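PDB 2IVF: ethylbenzene dehydrogenase alpha-subunit, which forms the large molybdopterin oxidoreductase subunit of a three-chain assembly and binds a molybdenum atom, the cofactors MGD and MD1 and an iron/sulfur cluster. Local coordinates for residues 132-136 / 857-863. Numbering follows the deposited sequence.
Sequences AFNNN and THLTNSH
A buried contact of mixed polar and apolar character joins the iron/sulfur-cluster region near the N-terminus to the C-terminal molybdopterin dinucleotide binding domain, which is built on a six-stranded barrel. Residues 132-136 run from a turn into the short, weakly bonded helix 134-137, with Asn-135 N bonded to Ala-132 O at 2.9 Å. Segment 857-863 makes a type I turn from His-858 to Asn-861 and then enters helix 862-865. Asn-861 is the N-cap, its OD1 accepting from Leu-864 N. The closest CA atoms are Asn-136 and Asn-861, 6.1 Å apart, and Asn-135 and His-863, 6.5 Å; together the segments bury 338 Å². With chi1 t, Asn-861 reaches across, and its ND2 gives a weak hydrogen bond to Asn-135 O (3.4 Å) while also bonding Glu-141. Asn-136 ND2 lies 3.0 Å from Thr-857 O. The m rotamer of Asn-135 returns ND2 to Ala-132 O (2.8 Å) and sets ND2 over one face of the His-863 ring, 3.4 Å from CD2. Phe-133, chi1 t, meets His-858 rim to rim, centroids 5.9 Å apart and planes at 82°; Phe-133 CE1 also touches Thr-857 CG2 at 4.1 Å. His-858 ND1 is held by Ile-854 N; the His-858 side chain lies about 5 Å from the SF4 cluster, and Thr-857 touches MD1. In the beta-subunit, Asn-40 OD1 accepts from Asn-135 ND2 and Lys-44 NZ donates to Asn-135 OD1. Close fit thus accompanies one weak cross-bond, while Asn-136 OD1 is buried without a partner.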
loop_
_atom_site.group_PDB
_atom_site.type_symbol
_atom_site.label_atom_id
_atom_site.label_comp_id
_atom_site.label_asym_id
_atom_site.label_seq_id
_atom_site.Cartn_x
_atom_site.Cartn_y
_atom_site.Cartn_z
ATOM N N ALA A 132 -3.225 8.350 5.773
ATOM C CA ALA A 132 -4.030 7.923 6.943
ATOM C C ALA A 132 -3.165 7.622 8.162
ATOM O O ALA A 132 -3.632 7.036 9.141
ATOM C CB ALA A 132 -4.809 6.671 6.586
ATOM N N PHE A 133 -1.925 8.091 8.146
ATOM C CA PHE A 133 -0.997 7.786 9.216
ATOM C C PHE A 133 -1.394 8.345 10.597
ATOM O O PHE A 133 -1.049 7.789 11.620
ATOM C CB PHE A 133 0.438 8.227 8.849
ATOM C CG PHE A 133 1.418 7.594 9.754
ATOM C CD1 PHE A 133 1.700 6.264 9.577
ATOM C CD2 PHE A 133 1.949 8.268 10.838
ATOM C CE1 PHE A 133 2.554 5.596 10.463
ATOM C CE2 PHE A 133 2.789 7.603 11.723
ATOM C CZ PHE A 133 3.071 6.263 11.525
ATOM N N ASN A 134 -2.195 9.409 10.643
ATOM C CA ASN A 134 -2.714 9.861 11.906
ATOM C C ASN A 134 -3.386 8.735 12.691
ATOM O O ASN A 134 -3.391 8.736 13.916
ATOM C CB ASN A 134 -3.727 10.991 11.659
ATOM C CG ASN A 134 -5.069 10.481 11.084
ATOM O OD1 ASN A 134 -5.308 10.525 9.867
ATOM N ND2 ASN A 134 -5.970 10.084 11.977
ATOM N N ASN A 135 -3.934 7.739 11.987
ATOM C CA ASN A 135 -4.599 6.620 12.643
ATOM C C ASN A 135 -3.628 5.699 13.303
ATOM O O ASN A 135 -3.946 5.122 14.337
ATOM C CB ASN A 135 -5.442 5.876 11.627
ATOM C CG ASN A 135 -6.524 6.754 11.077
ATOM O OD1 ASN A 135 -7.466 7.081 11.793
ATOM N ND2 ASN A 135 -6.326 7.276 9.873
ATOM N N ASN A 136 -2.429 5.592 12.738
ATOM C CA ASN A 136 -1.371 4.822 13.389
ATOM C C ASN A 136 -0.979 5.425 14.730
ATOM O O ASN A 136 -0.758 4.716 15.719
ATOM C CB ASN A 136 -0.134 4.728 12.517
ATOM C CG ASN A 136 -0.303 3.775 11.356
ATOM O OD1 ASN A 136 -1.081 4.045 10.469
ATOM N ND2 ASN A 136 0.462 2.675 11.346
ATOM N N THR A 857 4.096 -1.925 9.139
ATOM C CA THR A 857 3.822 -0.669 9.820
ATOM C C THR A 857 2.332 -0.420 9.996
ATOM O O THR A 857 1.908 0.082 11.063
ATOM C CB THR A 857 4.499 0.488 9.063
ATOM O OG1 THR A 857 5.904 0.280 9.198
ATOM C CG2 THR A 857 4.136 1.877 9.624
ATOM N N HIS A 858 1.555 -0.818 8.995
ATOM C CA HIS A 858 0.108 -0.569 8.965
ATOM C C HIS A 858 -0.719 -1.858 8.974
ATOM O O HIS A 858 -1.995 -1.818 8.868
ATOM C CB HIS A 858 -0.260 0.223 7.721
ATOM C CG HIS A 858 0.654 1.366 7.442
ATOM N ND1 HIS A 858 1.817 1.226 6.729
ATOM C CD2 HIS A 858 0.589 2.665 7.804
ATOM C CE1 HIS A 858 2.442 2.391 6.672
ATOM N NE2 HIS A 858 1.691 3.295 7.276
ATOM N N LEU A 859 -0.046 -2.996 9.109
ATOM C CA LEU A 859 -0.733 -4.277 9.087
ATOM C C LEU A 859 -1.506 -4.551 10.355
ATOM O O LEU A 859 -2.373 -5.448 10.411
ATOM C CB LEU A 859 0.238 -5.424 8.760
ATOM C CG LEU A 859 0.703 -5.533 7.323
ATOM C CD1 LEU A 859 1.628 -6.801 7.149
ATOM C CD2 LEU A 859 -0.497 -5.477 6.310
ATOM N N THR A 860 -1.186 -3.798 11.389
ATOM C CA THR A 860 -1.925 -3.877 12.628
ATOM C C THR A 860 -2.710 -2.589 12.875
ATOM O O THR A 860 -3.104 -2.289 14.011
ATOM C CB THR A 860 -0.996 -4.266 13.831
ATOM O OG1 THR A 860 0.168 -3.416 13.857
ATOM C CG2 THR A 860 -0.629 -5.746 13.752
ATOM N N ASN A 861 -2.993 -1.842 11.803
ATOM C CA ASN A 861 -3.770 -0.631 11.910
ATOM C C ASN A 861 -5.201 -0.885 11.575
ATOM O O ASN A 861 -5.516 -1.310 10.466
ATOM C CB ASN A 861 -3.257 0.473 11.002
ATOM C CG ASN A 861 -3.890 1.754 11.302
ATOM O OD1 ASN A 861 -4.713 2.271 10.516
ATOM N ND2 ASN A 861 -3.591 2.283 12.476
ATOM N N SER A 862 -6.089 -0.621 12.518
ATOM C CA SER A 862 -7.506 -0.855 12.254
ATOM C C SER A 862 -8.010 -0.116 11.015
ATOM O O SER A 862 -8.652 -0.712 10.155
ATOM C CB SER A 862 -8.345 -0.455 13.447
ATOM O OG SER A 862 -8.119 -1.368 14.499
ATOM N N HIS A 863 -7.766 1.185 10.979
ATOM C CA HIS A 863 -8.273 2.049 9.902
ATOM C C HIS A 863 -7.866 1.558 8.516
ATOM O O HIS A 863 -8.719 1.440 7.593
ATOM C CB HIS A 863 -7.783 3.472 10.150
ATOM C CG HIS A 863 -8.316 4.481 9.191
ATOM N ND1 HIS A 863 -9.448 5.217 9.448
ATOM C CD2 HIS A 863 -7.866 4.896 7.984
ATOM C CE1 HIS A 863 -9.674 6.048 8.443
ATOM N NE2 HIS A 863 -8.726 5.876 7.544
#